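Local coordinates for protein (R)-specific enoyl-CoA hydratase (Aeromonas punctata, PDB 1IQ6) that catalyses the hydration of short-chain trans-2-enoyl-CoA, four to six carbons long, to (3R)-3-hydroxyacyl-CoA, the (R)-hydroxyacyl thioester used in polyhydroxyalkanoate synthesis, at residues L6-A12 / V98-L103; L14-F18 / L57-L61. All blocks are in the same frame, centred on the assembly; numbering follows the deposited sequence.

Contact 1: L6-A12 / V98-L103; sequences LEVGQKA and VEVTAL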
loop_
_atom_site.group_PDB
_atom_site.type_symbol
_atom_site.label_atom_id
_atom_site.label_comp_id
_atom_site.label_asym_id
_atom_site.label_seq_id
_atom_site.Cartn_x
_atom_site.Cartn_y
_atom_site.Cartn_z
ATOM N N LEU B 6 -14.298 -20.308 5.416
ATOM C CA LEU B 6 -13.903 -19.490 4.282
ATOM C C LEU B 6 -14.015 -20.385 3.053
ATOM O O LEU B 6 -13.649 -21.561 3.102
ATOM C CB LEU B 6 -12.461 -19.011 4.461
ATOM C CG LEU B 6 -11.951 -17.970 3.465
ATOM C CD1 LEU B 6 -12.791 -16.712 3.571
ATOM C CD2 LEU B 6 -10.491 -17.654 3.755
ATOM N N GLU B 7 -14.530 -19.836 1.957
ATOM C CA GLU B 7 -14.696 -20.609 0.734
ATOM C C GLU B 7 -14.333 -19.823 -0.516
ATOM O O GLU B 7 -14.526 -18.607 -0.588
ATOM C CB GLU B 7 -16.145 -21.089 0.595
ATOM C CG GLU B 7 -16.629 -22.007 1.703
ATOM C CD GLU B 7 -18.056 -22.474 1.478
ATOM O OE1 GLU B 7 -18.323 -23.080 0.419
ATOM O OE2 GLU B 7 -18.912 -22.237 2.358
ATOM N N VAL B 8 -13.805 -20.535 -1.503
ATOM C CA VAL B 8 -13.447 -19.928 -2.773
ATOM C C VAL B 8 -14.724 -19.342 -3.358
ATOM O O VAL B 8 -15.779 -19.979 -3.331
ATOM C CB VAL B 8 -12.873 -20.984 -3.746
ATOM C CG1 VAL B 8 -12.722 -20.389 -5.141
ATOM C CG2 VAL B 8 -11.533 -21.478 -3.229
ATOM N N GLY B 9 -14.632 -18.119 -3.873
ATOM C CA GLY B 9 -15.796 -17.481 -4.451
ATOM C C GLY B 9 -16.447 -16.450 -3.548
ATOM O O GLY B 9 -17.235 -15.631 -4.016
ATOM N N GLN B 10 -16.143 -16.496 -2.253
ATOM C CA GLN B 10 -16.716 -15.525 -1.328
ATOM C C GLN B 10 -16.110 -14.165 -1.654
ATOM O O GLN B 10 -14.944 -14.070 -2.046
ATOM C CB GLN B 10 -16.422 -15.909 0.122
ATOM C CG GLN B 10 -17.113 -17.203 0.548
ATOM C CD GLN B 10 -16.838 -17.573 1.988
ATOM O OE1 GLN B 10 -15.780 -17.257 2.529
ATOM N NE2 GLN B 10 -17.785 -18.270 2.613
ATOM N N LYS B 11 -16.909 -13.118 -1.504
ATOM C CA LYS B 11 -16.443 -11.776 -1.823
ATOM C C LYS B 11 -16.928 -10.722 -0.845
ATOM O O LYS B 11 -17.859 -10.943 -0.073
ATOM C CB LYS B 11 -16.878 -11.403 -3.240
ATOM C CG LYS B 11 -18.368 -11.507 -3.486
ATOM C CD LYS B 11 -18.702 -11.221 -4.946
ATOM C CE LYS B 11 -20.187 -11.405 -5.230
ATOM N NZ LYS B 11 -21.045 -10.478 -4.442
ATOM N N ALA B 12 -16.275 -9.568 -0.884
ATOM C CA ALA B 12 -16.621 -8.454 -0.016
ATOM C C ALA B 12 -16.222 -7.175 -0.722
ATOM O O ALA B 12 -15.306 -7.164 -1.546
ATOM C CB ALA B 12 -15.884 -8.565 1.311
ATOM N N VAL B 98 -12.779 -7.578 -2.994
ATOM C CA VAL B 98 -11.888 -8.716 -2.802
ATOM C C VAL B 98 -12.711 -9.985 -2.969
ATOM O O VAL B 98 -13.912 -10.003 -2.690
ATOM C CB VAL B 98 -11.200 -8.729 -1.400
ATOM C CG1 VAL B 98 -10.419 -7.429 -1.188
ATOM C CG2 VAL B 98 -12.224 -8.958 -0.294
ATOM N N GLU B 99 -12.065 -11.036 -3.457
ATOM C CA GLU B 99 -12.731 -12.315 -3.657
ATOM C C GLU B 99 -11.738 -13.442 -3.433
ATOM O O GLU B 99 -10.624 -13.407 -3.955
ATOM C CB GLU B 99 -13.303 -12.418 -5.073
ATOM C CG GLU B 99 -13.825 -13.815 -5.398
ATOM C CD GLU B 99 -14.525 -13.907 -6.740
ATOM O OE1 GLU B 99 -14.914 -15.032 -7.117
ATOM O OE2 GLU B 99 -14.693 -12.869 -7.417
ATOM N N VAL B 100 -12.142 -14.442 -2.654
ATOM C CA VAL B 100 -11.272 -15.582 -2.390
ATOM C C VAL B 100 -11.145 -16.420 -3.658
ATOM O O VAL B 100 -12.152 -16.837 -4.236
ATOM C CB VAL B 100 -11.835 -16.476 -1.271
ATOM C CG1 VAL B 100 -10.909 -17.660 -1.047
ATOM C CG2 VAL B 100 -11.998 -15.668 0.011
ATOM N N THR B 101 -9.911 -16.665 -4.093
ATOM C CA THR B 101 -9.685 -17.458 -5.299
ATOM C C THR B 101 -9.005 -18.790 -5.011
ATOM O O THR B 101 -9.045 -19.700 -5.837
ATOM C CB THR B 101 -8.825 -16.694 -6.330
ATOM O OG1 THR B 101 -7.548 -16.382 -5.759
ATOM C CG2 THR B 101 -9.526 -15.415 -6.757
ATOM N N ALA B 102 -8.380 -18.906 -3.846
ATOM C CA ALA B 102 -7.703 -20.149 -3.488
ATOM C C ALA B 102 -7.479 -20.281 -1.989
ATOM O O ALA B 102 -7.230 -19.298 -1.295
ATOM C CB ALA B 102 -6.373 -20.248 -4.225
ATOM N N LEU B 103 -7.579 -21.510 -1.496
ATOM C CA LEU B 103 -7.370 -21.803 -0.085
ATOM C C LEU B 103 -6.421 -22.990 0.011
ATOM O O LEU B 103 -6.794 -24.116 -0.319
ATOM C CB LEU B 103 -8.697 -22.148 0.598
ATOM C CG LEU B 103 -9.728 -21.026 0.733
ATOM C CD1 LEU B 103 -11.024 -21.582 1.293
ATOM C CD2 LEU B 103 -9.175 -19.935 1.637
#
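With its CG anti to the backbone N (chi1 -171°), Leu6 sends both methyls onto strand 93-103, and Leu103, whose CG sits beside its own backbone N (chi1 -67°), lays CD1 against Leu6 O. CD2 of Leu6 presses on CD2 of Leu103 at 3.4 Å, tighter than usual for two methyls, while CD1 of Leu6 rests 3.8 Å from CG2 of Val100. The branched CB of Val100 packs 3.5 Å from Glu7 O, and its CG1 lies near Val8 CA. Residues Glu7 to Gln10 form a type II beta turn, and Gly9 suits its third position, where a side chain would jam against the preceding carbonyl. Gly9 N donates to Val100 O at 2.8 Å, and Val100 N to Gln10 O at 2.9 Å. From there the chain enters the outermost strand, within this chain, of the hotdog-fold antiparallel sheet: Lys11 and Glu99 make a non-hydrogen-bonded pair, Ala12 and Val98 a hydrogen-bonded one, with Val98 N to Ala12 O at 2.9 Å and Ala12 N to Val98 O at 3.0 Å. The small CB of Ala12 lies against Val98 CG2. Across the turn, Glu7 N donates to Gln10 OE1 from above the amide's carbonyl plane, while Gln10 NE2 bonds Ser5 O.

Contact 2: L14-F18 / L57-L61; sequences LSKRF and LLASL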
loop_
_atom_site.group_PDB
_atom_site.type_symbol
_atom_site.label_atom_id
_atom_site.label_comp_id
_atom_site.label_asym_id
_atom_site.label_seq_id
_atom_site.Cartn_x
_atom_site.Cartn_y
_atom_site.Cartn_z
ATOM N N LEU B 14 -16.437 -2.486 -0.438
ATOM C CA LEU B 14 -16.739 -1.269 0.297
ATOM C C LEU B 14 -16.472 -0.114 -0.655
ATOM O O LEU B 14 -15.758 -0.263 -1.646
ATOM C CB LEU B 14 -15.880 -1.142 1.568
ATOM C CG LEU B 14 -14.355 -0.998 1.510
ATOM C CD1 LEU B 14 -13.955 0.367 0.963
ATOM C CD2 LEU B 14 -13.801 -1.165 2.919
ATOM N N SER B 15 -17.074 1.033 -0.373
ATOM C CA SER B 15 -16.873 2.202 -1.207
ATOM C C SER B 15 -16.393 3.328 -0.315
ATOM O O SER B 15 -16.710 3.370 0.876
ATOM C CB SER B 15 -18.172 2.603 -1.909
ATOM O OG SER B 15 -18.574 1.602 -2.831
ATOM N N LYS B 16 -15.623 4.238 -0.894
ATOM C CA LYS B 16 -15.103 5.353 -0.127
ATOM C C LYS B 16 -14.664 6.494 -1.022
ATOM O O LYS B 16 -14.264 6.279 -2.160
ATOM C CB LYS B 16 -13.920 4.892 0.721
ATOM C CG LYS B 16 -13.375 5.977 1.619
ATOM C CD LYS B 16 -12.414 5.422 2.648
ATOM C CE LYS B 16 -11.993 6.520 3.604
ATOM N NZ LYS B 16 -11.207 5.997 4.749
ATOM N N ARG B 17 -14.744 7.710 -0.491
ATOM C CA ARG B 17 -14.326 8.900 -1.215
ATOM C C ARG B 17 -13.094 9.476 -0.533
ATOM O O ARG B 17 -13.130 9.797 0.656
ATOM C CB ARG B 17 -15.433 9.960 -1.208
ATOM C CG ARG B 17 -16.582 9.700 -2.153
ATOM C CD ARG B 17 -17.634 10.807 -2.043
ATOM N NE ARG B 17 -18.784 10.545 -2.904
ATOM C CZ ARG B 17 -18.822 10.794 -4.208
ATOM N NH1 ARG B 17 -19.914 10.509 -4.904
ATOM N NH2 ARG B 17 -17.780 11.347 -4.816
ATOM N N PHE B 18 -11.999 9.590 -1.272
ATOM C CA PHE B 18 -10.793 10.175 -0.710
ATOM C C PHE B 18 -10.743 11.608 -1.208
ATOM O O PHE B 18 -10.483 11.851 -2.388
ATOM C CB PHE B 18 -9.540 9.429 -1.169
ATOM C CG PHE B 18 -9.386 8.065 -0.558
ATOM C CD1 PHE B 18 -9.412 6.928 -1.358
ATOM C CD2 PHE B 18 -9.190 7.916 0.812
ATOM C CE1 PHE B 18 -9.242 5.659 -0.802
ATOM C CE2 PHE B 18 -9.021 6.652 1.375
ATOM C CZ PHE B 18 -9.046 5.521 0.561
ATOM N N LEU B 57 -2.720 4.815 -1.637
ATOM C CA LEU B 57 -3.788 5.113 -0.688
ATOM C C LEU B 57 -4.982 4.254 -1.133
ATOM O O LEU B 57 -5.652 3.633 -0.306
ATOM C CB LEU B 57 -4.152 6.609 -0.707
ATOM C CG LEU B 57 -5.368 7.027 0.142
ATOM C CD1 LEU B 57 -5.247 6.480 1.556
ATOM C CD2 LEU B 57 -5.473 8.552 0.160
ATOM N N LEU B 58 -5.232 4.212 -2.442
ATOM C CA LEU B 58 -6.323 3.394 -2.968
ATOM C C LEU B 58 -6.101 1.937 -2.550
ATOM O O LEU B 58 -7.013 1.273 -2.061
ATOM C CB LEU B 58 -6.369 3.468 -4.499
ATOM C CG LEU B 58 -6.606 4.821 -5.172
ATOM C CD1 LEU B 58 -6.506 4.683 -6.690
ATOM C CD2 LEU B 58 -7.972 5.340 -4.768
ATOM N N ALA B 59 -4.871 1.457 -2.727
ATOM C CA ALA B 59 -4.532 0.077 -2.397
ATOM C C ALA B 59 -4.678 -0.254 -0.919
ATOM O O ALA B 59 -4.889 -1.410 -0.555
ATOM C CB ALA B 59 -3.115 -0.233 -2.860
ATOM N N SER B 60 -4.568 0.758 -0.065
ATOM C CA SER B 60 -4.692 0.538 1.371
ATOM C C SER B 60 -6.080 0.046 1.780
ATOM O O SER B 60 -6.239 -0.557 2.842
ATOM C CB SER B 60 -4.337 1.820 2.129
ATOM O OG SER B 60 -2.964 2.137 1.950
ATOM N N LEU B 61 -7.083 0.290 0.938
ATOM C CA LEU B 61 -8.438 -0.159 1.243
ATOM C C LEU B 61 -8.520 -1.680 1.303
ATOM O O LEU B 61 -9.399 -2.233 1.962
ATOM C CB LEU B 61 -9.433 0.371 0.207
ATOM C CG LEU B 61 -9.719 1.873 0.301
ATOM C CD1 LEU B 61 -10.688 2.280 -0.794
ATOM C CD2 LEU B 61 -10.300 2.207 1.676
#
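One face of the Phe18 ring lies under Leu57, whose CG stands 3.9 Å from the ring centroid and only 10° off the ring normal, a CH-pi contact. Its two methyls spread over the same side of the ring, CD1 toward Phe18 CE2 and CD2 toward Phe18 CD2. Leu58 and Leu61 approach obliquely: CD2 of Leu58 comes to 4.0 Å from Phe18 CD1, and CD1 of Leu61 to 3.7 Å from Phe18 CE1. A flat, wholly apolar ring suits this place, since Leu57 and Leu61, one helical turn apart, and Leu58, next to Leu57 in sequence, can all share it. The chi1 of -71° keeps Phe18 CG beside its backbone N and anti to the carbonyl carbon, directing the ring at the helix. Leu61 also reaches the strand itself, its CD2 lying 4.2 Å from Leu14 CD1 and 4.0 Å from Lys16 CD. Lys16 thus serves twice: its extended methylene chain packs on Leu61, while NZ forms a salt bridge with Glu31 OE2 and a hydrogen bond to Leu29 O, both of the second subunit. Leu29 of that subunit also packs on Phe18 and Leu61, so the dimer interface borders this buried cluster. Helix 55-68 packed in the curve of the antiparallel sheet, of which 11-17 is one strand, is the hotdog fold of MaoC-like hydratases.

In the fold
Contacts 1 and 2 use successive parts of one strand, 11-17, and their centres lie 20 Å apart. Contact 1 joins the start of that strand to its sheet neighbour 93-103, near the surface and away from the probable substrate site. Contact 2 belongs to the interior, its centre about 6 Å from that of the chain, and sets the strand's far end against helix 55-68. Strand 93-103 connects them further, since its Val94 and Ala96 touch Leu61. Of the two, contact 2 is nearer the substrate: Gly55 and Phe84, which probably bind the hydroxyacyl-CoA as in related enzymes, lie about 4 Å and about 6 Å from the Leu58 side chain, between nearest atoms.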